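PDB 2CO7: putative fimbriae assembly chaperone from Salmonella typhimurium, which probably acts as a periplasmic chaperone of the PapD family that binds and folds pilus subunits before their assembly into Saf fimbriae. Local coordinates for residues Y40-Q45 and F66-N71; L11-L16 and S35-Y40; T31-N36 and N71-L76. One frame throughout, in Å; residues are numbered along the deposited sequence.

In the fold
All three contacts lie at one end of the immunoglobulin-like PapD N-terminal domain, on the same large sheet. Contact 1 (40-45 with 66-71) pairs the hairpin strands 42-50 and 59-68. Contact 3 (31-36 with 71-76) adds strands 30-35 and 73-80, with its centre about 10 Å from that of contact 1; Phe66 CZ and Leu76 CD2 meet between them at 3.5 Å. Contact 2 (11-16 with 35-40) brings in strand 10-16, its centre about 8 Å from contact 1 and 10 Å from contact 3. Ser35, Asn36, Tyr40 and Asn71 are each shared by two contacts. In contact 2 alone another protein chain reaches the segments, continuing the sheet beyond strand 10-16.

Contact 1: Y40-Q45 and F66-N71; sequences YPILVQ and FRLEAN
Residues Ile42 to Val44 run antiparallel to Phe66 to Leu68, their short strand axes 4.7 Å apart at closest approach and 141° between their directions, with backbone hydrogen bonds in both directions at Ile42-Leu68 and Val44-Phe66. This is the open end of the beta hairpin of strands 42-50 and 59-68, part of the immunoglobulin-like PapD N-terminal domain. Ile42, Val44, Phe66 and Leu68 share one face. There Phe66 CG stands between its own backbone N and carbonyl carbon (chi1 55°), and the ring lies against Val44. Val44 CB sits over one ring face, offset toward the rim and 3.6 Å from the ring centroid, in a CH-pi contact; CG1 reaches the far rim at Phe66 CZ. The other methyl, CG2, meets Leu68 CD1 at 4.0 Å. Branched aliphatic side chains suit the buried positions of Ile42, Val44 and Leu68, where Ile97 and Ala99 of strand 91-100 also pack; Phe66, at the end of the pair, is partly exposed. Leu43 and Arg67, a non-hydrogen-bonded pair, occupy the opposite, exposed face: Leu43 CD2 touches the aliphatic CG and CD of Arg67. The Arg67 chain is extended from CG to NE, then turned at chi4 (-91°), which places CZ beside Pro41, whose compact apolar ring packs through CB and CG on the flat face of the guanidinium. A salt bridge of 2.8 Å from Arg67 NH1 to Glu69 OE2 would further restrain the charged end. Over the centre of the guanidinium, Pro41 CB stands 3.7 Å above the plane.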
# COMPACT_ATOMS: atom_id res chain seq x y z
N TYR B 40 -20.43 -8.97 -8.71
CA TYR B 40 -21.08 -7.84 -9.37
C TYR B 40 -19.98 -7.02 -10.06
O TYR B 40 -18.81 -7.18 -9.73
CB TYR B 40 -21.86 -6.99 -8.36
CG TYR B 40 -21.07 -6.51 -7.14
CD1 TYR B 40 -20.25 -5.39 -7.22
CD2 TYR B 40 -21.22 -7.14 -5.89
CE1 TYR B 40 -19.53 -4.93 -6.08
CE2 TYR B 40 -20.52 -6.69 -4.77
CZ TYR B 40 -19.71 -5.57 -4.87
OH TYR B 40 -19.05 -5.11 -3.75
N PRO B 41 -20.34 -6.14 -11.02
CA PRO B 41 -19.33 -5.42 -11.79
C PRO B 41 -18.65 -4.30 -10.97
O PRO B 41 -19.29 -3.69 -10.09
CB PRO B 41 -20.13 -4.79 -12.96
CG PRO B 41 -21.51 -5.33 -12.84
CD PRO B 41 -21.71 -5.77 -11.42
N ILE B 42 -17.38 -4.07 -11.26
CA ILE B 42 -16.62 -2.97 -10.68
C ILE B 42 -15.94 -2.14 -11.76
O ILE B 42 -15.69 -2.62 -12.84
CB ILE B 42 -15.57 -3.45 -9.66
CG1 ILE B 42 -14.47 -4.25 -10.34
CG2 ILE B 42 -16.24 -4.21 -8.54
CD1 ILE B 42 -13.25 -4.62 -9.42
N LEU B 43 -15.65 -0.89 -11.43
CA LEU B 43 -14.90 -0.02 -12.32
C LEU B 43 -13.45 0.00 -11.84
O LEU B 43 -13.17 -0.01 -10.64
CB LEU B 43 -15.49 1.40 -12.34
CG LEU B 43 -16.90 1.62 -12.87
CD1 LEU B 43 -17.31 3.13 -12.88
CD2 LEU B 43 -17.01 1.04 -14.28
N VAL B 44 -12.53 0.01 -12.79
CA VAL B 44 -11.11 -0.04 -12.45
C VAL B 44 -10.34 1.05 -13.19
O VAL B 44 -10.62 1.32 -14.36
CB VAL B 44 -10.50 -1.43 -12.73
CG1 VAL B 44 -9.06 -1.50 -12.20
CG2 VAL B 44 -11.29 -2.52 -12.05
N GLN B 45 -9.40 1.68 -12.49
CA GLN B 45 -8.49 2.63 -13.08
C GLN B 45 -7.08 2.18 -12.74
O GLN B 45 -6.78 1.84 -11.59
CB GLN B 45 -8.76 4.02 -12.51
CG GLN B 45 -7.79 5.09 -12.96
CD GLN B 45 -7.64 6.16 -11.91
OE1 GLN B 45 -8.56 6.94 -11.65
NE2 GLN B 45 -6.49 6.18 -11.28
N PHE B 66 -11.32 0.65 -17.17
CA PHE B 66 -12.10 -0.50 -17.67
C PHE B 66 -13.11 -0.95 -16.62
O PHE B 66 -13.06 -0.53 -15.47
CB PHE B 66 -11.16 -1.67 -18.06
CG PHE B 66 -10.21 -2.11 -16.95
CD1 PHE B 66 -10.44 -3.32 -16.28
CD2 PHE B 66 -9.07 -1.37 -16.62
CE1 PHE B 66 -9.58 -3.78 -15.29
CE2 PHE B 66 -8.18 -1.82 -15.61
CZ PHE B 66 -8.43 -3.04 -14.96
N ARG B 67 -14.04 -1.80 -17.04
CA ARG B 67 -15.05 -2.33 -16.16
C ARG B 67 -14.77 -3.83 -16.11
O ARG B 67 -14.53 -4.46 -17.15
CB ARG B 67 -16.43 -2.03 -16.75
CG ARG B 67 -17.62 -2.34 -15.85
CD ARG B 67 -18.81 -1.62 -16.50
NE ARG B 67 -20.09 -1.77 -15.80
CZ ARG B 67 -20.97 -2.73 -16.04
NH1 ARG B 67 -20.70 -3.68 -16.93
NH2 ARG B 67 -22.11 -2.77 -15.37
N LEU B 68 -14.81 -4.39 -14.91
CA LEU B 68 -14.78 -5.85 -14.75
C LEU B 68 -16.14 -6.40 -14.36
O LEU B 68 -16.76 -5.89 -13.44
CB LEU B 68 -13.74 -6.25 -13.71
CG LEU B 68 -12.28 -6.05 -14.14
CD1 LEU B 68 -11.41 -6.42 -12.95
CD2 LEU B 68 -11.93 -6.86 -15.39
N GLU B 69 -16.61 -7.43 -15.09
CA GLU B 69 -17.82 -8.13 -14.69
C GLU B 69 -17.52 -8.93 -13.42
O GLU B 69 -16.35 -9.09 -13.04
CB GLU B 69 -18.30 -9.08 -15.80
CG GLU B 69 -18.66 -8.40 -17.13
CD GLU B 69 -19.77 -7.35 -16.98
OE1 GLU B 69 -20.92 -7.64 -17.34
OE2 GLU B 69 -19.49 -6.22 -16.50
N ALA B 70 -18.60 -9.43 -12.80
CA ALA B 70 -18.52 -10.33 -11.64
C ALA B 70 -17.44 -11.37 -11.96
O ALA B 70 -17.53 -12.04 -12.99
CB ALA B 70 -19.90 -11.03 -11.41
N ASN B 71 -16.49 -11.53 -11.04
CA ASN B 71 -15.47 -12.60 -11.11
C ASN B 71 -14.56 -12.57 -12.36
O ASN B 71 -13.84 -13.53 -12.63
CB ASN B 71 -16.11 -14.01 -10.93
CG ASN B 71 -17.39 -13.98 -10.08
OD1 ASN B 71 -18.50 -13.77 -10.60
ND2 ASN B 71 -17.26 -14.25 -8.82

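Contact 2: L11-L16 and S35-Y40; sequences LFSVKL and SNPQNY
Gln38 grips the backbone of Ser13 at both ends of its amide. Its OE1 accepts from Ser13 N at 2.8 Å, the donor tilted 28° from the carbonyl plane, while NE2 donates to Ser13 O, also at 2.8 Å, with that oxygen nearly in the amide plane. A glutamine suits this place because one flat group can offer the acceptor and the donor that a strand neighbour would supply, although 35-40 has left the strand here. The bend at chi2 (74°) turns CD toward Phe12, whose CD1 and CE1 lie against the amide, the two planes 30° apart. Pro37 CG and CD pack against the same Ser13 O, 3.4 Å away, and CG also touches Ser13 CB. Farther along, Lys15 and Ser35 form an antiparallel hydrogen-bonded pair, and a water joins Lys15 NZ to Ser35 OG. Within the same segment, Gln38 CB stands over the centre of the Tyr40 ring, 3.6 Å above the plane. Tyr40 OH, also hydrogen-bonded to Lys10, shares a water with Leu11 O. Leu11 to Ser13 pair antiparallel with a strand of another protein chain, consistent with this N-terminal edge strand taking part in subunit binding. Gln38 takes Ser13 N and O, while Ser13 OG bonds to the backbone of the other chain; the amide of Gln38 thus continues the backbone pairing where the regular strand has ended.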
# COMPACT_ATOMS: atom_id res chain seq x y z
N LEU B 11 -18.07 -5.69 2.19
CA LEU B 11 -16.81 -6.32 1.92
C LEU B 11 -16.36 -5.88 0.55
O LEU B 11 -17.18 -5.75 -0.37
CB LEU B 11 -16.91 -7.85 1.91
CG LEU B 11 -17.51 -8.57 3.12
CD1 LEU B 11 -17.38 -10.06 2.90
CD2 LEU B 11 -16.76 -8.14 4.39
N PHE B 12 -15.06 -5.68 0.40
CA PHE B 12 -14.53 -5.28 -0.90
C PHE B 12 -13.09 -5.65 -1.07
O PHE B 12 -12.29 -5.50 -0.13
CB PHE B 12 -14.77 -3.78 -1.16
CG PHE B 12 -14.72 -3.41 -2.62
CD1 PHE B 12 -15.64 -3.95 -3.50
CD2 PHE B 12 -13.75 -2.52 -3.09
CE1 PHE B 12 -15.61 -3.63 -4.85
CE2 PHE B 12 -13.70 -2.20 -4.46
CZ PHE B 12 -14.65 -2.76 -5.32
N SER B 13 -12.74 -6.17 -2.26
CA SER B 13 -11.40 -6.64 -2.55
C SER B 13 -11.07 -6.48 -4.05
O SER B 13 -11.97 -6.38 -4.87
CB SER B 13 -11.25 -8.13 -2.16
OG SER B 13 -9.91 -8.55 -2.42
N VAL B 14 -9.79 -6.42 -4.38
CA VAL B 14 -9.33 -6.51 -5.78
C VAL B 14 -8.14 -7.47 -5.78
O VAL B 14 -7.38 -7.51 -4.80
CB VAL B 14 -8.99 -5.12 -6.42
CG1 VAL B 14 -7.72 -4.47 -5.79
CG2 VAL B 14 -8.83 -5.23 -7.92
N LYS B 15 -7.98 -8.27 -6.85
CA LYS B 15 -6.89 -9.25 -6.86
C LYS B 15 -5.90 -8.85 -7.92
O LYS B 15 -6.30 -8.60 -9.05
CB LYS B 15 -7.48 -10.64 -7.22
CG LYS B 15 -6.43 -11.77 -7.36
CD LYS B 15 -7.14 -13.07 -7.82
CE LYS B 15 -6.17 -14.17 -8.19
NZ LYS B 15 -6.89 -15.38 -8.68
N LEU B 16 -4.61 -8.79 -7.57
CA LEU B 16 -3.56 -8.57 -8.57
C LEU B 16 -2.76 -9.85 -8.69
O LEU B 16 -2.60 -10.60 -7.70
CB LEU B 16 -2.64 -7.40 -8.16
CG LEU B 16 -3.12 -5.98 -8.42
CD1 LEU B 16 -4.57 -5.70 -8.10
CD2 LEU B 16 -2.18 -4.95 -7.75
N SER B 35 -8.12 -9.23 -11.18
CA SER B 35 -9.40 -9.93 -11.11
C SER B 35 -10.35 -9.26 -10.14
O SER B 35 -9.91 -8.67 -9.16
CB SER B 35 -9.21 -11.41 -10.72
OG SER B 35 -8.21 -12.02 -11.56
N ASN B 36 -11.64 -9.37 -10.44
CA ASN B 36 -12.72 -8.85 -9.61
C ASN B 36 -13.32 -10.00 -8.78
O ASN B 36 -14.08 -10.79 -9.31
CB ASN B 36 -13.81 -8.28 -10.55
CG ASN B 36 -15.05 -7.85 -9.83
OD1 ASN B 36 -16.11 -7.67 -10.45
ND2 ASN B 36 -14.96 -7.71 -8.52
N PRO B 37 -13.00 -10.08 -7.48
CA PRO B 37 -13.59 -11.13 -6.62
C PRO B 37 -15.07 -11.01 -6.31
O PRO B 37 -15.69 -11.97 -5.80
CB PRO B 37 -12.81 -11.01 -5.30
CG PRO B 37 -12.07 -9.77 -5.37
CD PRO B 37 -12.05 -9.22 -6.76
N GLN B 38 -15.65 -9.85 -6.60
CA GLN B 38 -17.05 -9.57 -6.29
C GLN B 38 -17.97 -10.21 -7.30
O GLN B 38 -17.62 -10.34 -8.47
CB GLN B 38 -17.30 -8.06 -6.28
CG GLN B 38 -16.85 -7.36 -4.98
CD GLN B 38 -15.31 -7.20 -4.81
OE1 GLN B 38 -14.80 -7.42 -3.73
NE2 GLN B 38 -14.60 -6.80 -5.87
N ASN B 39 -19.16 -10.56 -6.83
CA ASN B 39 -20.19 -11.14 -7.67
C ASN B 39 -21.07 -10.06 -8.31
O ASN B 39 -22.29 -10.21 -8.42
CB ASN B 39 -21.05 -12.15 -6.88
CG ASN B 39 -21.68 -13.19 -7.78
OD1 ASN B 39 -21.30 -13.32 -8.96
ND2 ASN B 39 -22.64 -13.94 -7.25
N TYR B 40 -20.43 -8.97 -8.71
CA TYR B 40 -21.08 -7.84 -9.37
C TYR B 40 -19.98 -7.02 -10.06
O TYR B 40 -18.81 -7.18 -9.73
CB TYR B 40 -21.86 -6.99 -8.36
CG TYR B 40 -21.07 -6.51 -7.14
CD1 TYR B 40 -20.25 -5.39 -7.22
CD2 TYR B 40 -21.22 -7.14 -5.89
CE1 TYR B 40 -19.53 -4.93 -6.08
CE2 TYR B 40 -20.52 -6.69 -4.77
CZ TYR B 40 -19.71 -5.57 -4.87
OH TYR B 40 -19.05 -5.11 -3.75
O HOH W 1 -19.14 -6.72 -1.77
O HOH W 2 -7.96 -14.57 -11.21

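Contact 3: T31-N36 and N71-L76; sequences TLSVSN and NQQSQL
Val34 and Leu76 meet on the buried face of this strand pair, where Val34 CG1 approaches Leu76 CD2 at 4.0 Å and the side chains slant across one another. Leu76 CG lies anti to its carbonyl carbon (chi1 -52°), and together with CB it also rests on Leu32 O. These aliphatic groups continue into the core: Ile97 of strand 91-100 touches both Val34 and Leu76, Phe66 packs on the same two residues, and Leu32 reaches Val95. The small Ser74 fits beside Val34, its CB 4.1 Å from Val34 CG1. Beneath the side chains the main chains are joined by paired hydrogen bonds at Leu32-Leu76 and Val34-Ser74, and by a further bond from Asn36 N to Gln72 O. Strands 30-35 and 73-80 are antiparallel neighbours in the large sheet of the immunoglobulin-like PapD N-terminal domain, with 152° between the directions of their short segments here. The opposite face is polar and more open to solvent. On it the non-hydrogen-bonded pairs Ser33-Gln75 and Ser35-Gln73 set short hydroxyls against long amides. In Gln73 the bend at chi2 (-81°) turns CD toward the neighbouring strand. Its NE2 lies 3.1 Å from Ser33 OG in one of the two conformers of that serine, so a bond there is doubtful. The CB and CG of Gln73 each pass 3.3 Å from Ser35 OG. Gln75 also folds over the strand, its NE2 lying 3.7 Å from Ser33 CB. A glutamine suits this exposed position because its polar end can bind solvent: a water accepts from Gln75 NE2 at 2.7 Å and is hydrogen-bonded to Thr31 OG1.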
# COMPACT_ATOMS: atom_id res chain seq x y z
N THR B 31 3.24 -7.37 -17.98
CA THR B 31 1.81 -7.57 -17.77
C THR B 31 1.52 -7.76 -16.32
O THR B 31 2.40 -8.16 -15.54
CB THR B 31 1.20 -8.77 -18.57
OG1 THR B 31 1.87 -9.99 -18.22
CG2 THR B 31 1.27 -8.55 -20.10
N LEU B 32 0.27 -7.50 -15.95
CA LEU B 32 -0.16 -7.69 -14.54
C LEU B 32 -1.63 -8.11 -14.61
O LEU B 32 -2.44 -7.40 -15.19
CB LEU B 32 -0.01 -6.39 -13.75
CG LEU B 32 -0.54 -6.41 -12.30
CD1 LEU B 32 0.15 -7.46 -11.42
CD2 LEU B 32 -0.39 -4.98 -11.71
N SER B 33 -1.97 -9.29 -14.08
CA SER B 33 -3.36 -9.74 -14.08
C SER B 33 -4.14 -8.98 -12.99
O SER B 33 -3.62 -8.72 -11.93
CB SER B 33 -3.39 -11.25 -13.84
OG SER B 33 -4.69 -11.78 -13.78
N VAL B 34 -5.40 -8.66 -13.27
CA VAL B 34 -6.29 -8.05 -12.26
C VAL B 34 -7.61 -8.82 -12.34
O VAL B 34 -8.12 -9.06 -13.44
CB VAL B 34 -6.57 -6.53 -12.58
CG1 VAL B 34 -7.17 -6.38 -13.94
CG2 VAL B 34 -7.46 -5.87 -11.49
N SER B 35 -8.12 -9.23 -11.18
CA SER B 35 -9.40 -9.93 -11.11
C SER B 35 -10.35 -9.26 -10.14
O SER B 35 -9.91 -8.67 -9.16
CB SER B 35 -9.21 -11.41 -10.72
OG SER B 35 -8.21 -12.02 -11.56
N ASN B 36 -11.64 -9.37 -10.44
CA ASN B 36 -12.72 -8.85 -9.61
C ASN B 36 -13.32 -10.00 -8.78
O ASN B 36 -14.08 -10.79 -9.31
CB ASN B 36 -13.81 -8.28 -10.55
CG ASN B 36 -15.05 -7.85 -9.83
OD1 ASN B 36 -16.11 -7.67 -10.45
ND2 ASN B 36 -14.96 -7.71 -8.52
N ASN B 71 -16.49 -11.53 -11.04
CA ASN B 71 -15.47 -12.60 -11.11
C ASN B 71 -14.56 -12.57 -12.36
O ASN B 71 -13.84 -13.53 -12.63
CB ASN B 71 -16.11 -14.01 -10.93
CG ASN B 71 -17.39 -13.98 -10.08
OD1 ASN B 71 -18.50 -13.77 -10.60
ND2 ASN B 71 -17.26 -14.25 -8.82
N GLN B 72 -14.56 -11.47 -13.10
CA GLN B 72 -13.76 -11.38 -14.31
C GLN B 72 -12.28 -11.22 -14.02
O GLN B 72 -11.89 -10.48 -13.12
CB GLN B 72 -14.24 -10.24 -15.21
CG GLN B 72 -13.48 -10.18 -16.56
CD GLN B 72 -14.01 -9.11 -17.50
OE1 GLN B 72 -14.91 -8.36 -17.17
NE2 GLN B 72 -13.46 -9.09 -18.72
N GLN B 73 -11.47 -11.89 -14.82
CA GLN B 73 -10.01 -11.76 -14.74
C GLN B 73 -9.53 -11.20 -16.08
O GLN B 73 -9.98 -11.63 -17.15
CB GLN B 73 -9.35 -13.11 -14.46
CG GLN B 73 -7.78 -13.16 -14.60
CD GLN B 73 -7.29 -13.33 -16.04
OE1 GLN B 73 -7.86 -14.08 -16.84
NE2 GLN B 73 -6.16 -12.67 -16.35
N SER B 74 -8.63 -10.23 -16.00
CA SER B 74 -8.14 -9.51 -17.16
C SER B 74 -6.63 -9.28 -16.99
O SER B 74 -6.09 -9.49 -15.90
CB SER B 74 -8.81 -8.14 -17.25
OG SER B 74 -8.58 -7.61 -18.55
N GLN B 75 -5.98 -8.85 -18.07
CA GLN B 75 -4.57 -8.51 -18.03
C GLN B 75 -4.38 -7.04 -18.34
O GLN B 75 -5.05 -6.48 -19.23
CB GLN B 75 -3.78 -9.34 -19.06
CG GLN B 75 -3.89 -10.84 -18.90
CD GLN B 75 -3.02 -11.41 -17.77
OE1 GLN B 75 -3.19 -12.58 -17.41
NE2 GLN B 75 -2.10 -10.61 -17.22
N LEU B 76 -3.48 -6.41 -17.62
CA LEU B 76 -3.10 -5.07 -17.95
C LEU B 76 -1.76 -5.16 -18.61
O LEU B 76 -0.93 -5.94 -18.17
CB LEU B 76 -2.97 -4.27 -16.68
CG LEU B 76 -4.18 -4.34 -15.77
CD1 LEU B 76 -3.88 -3.51 -14.55
CD2 LEU B 76 -5.44 -3.86 -16.52
O HOH W 3 0.31 -11.11 -16.19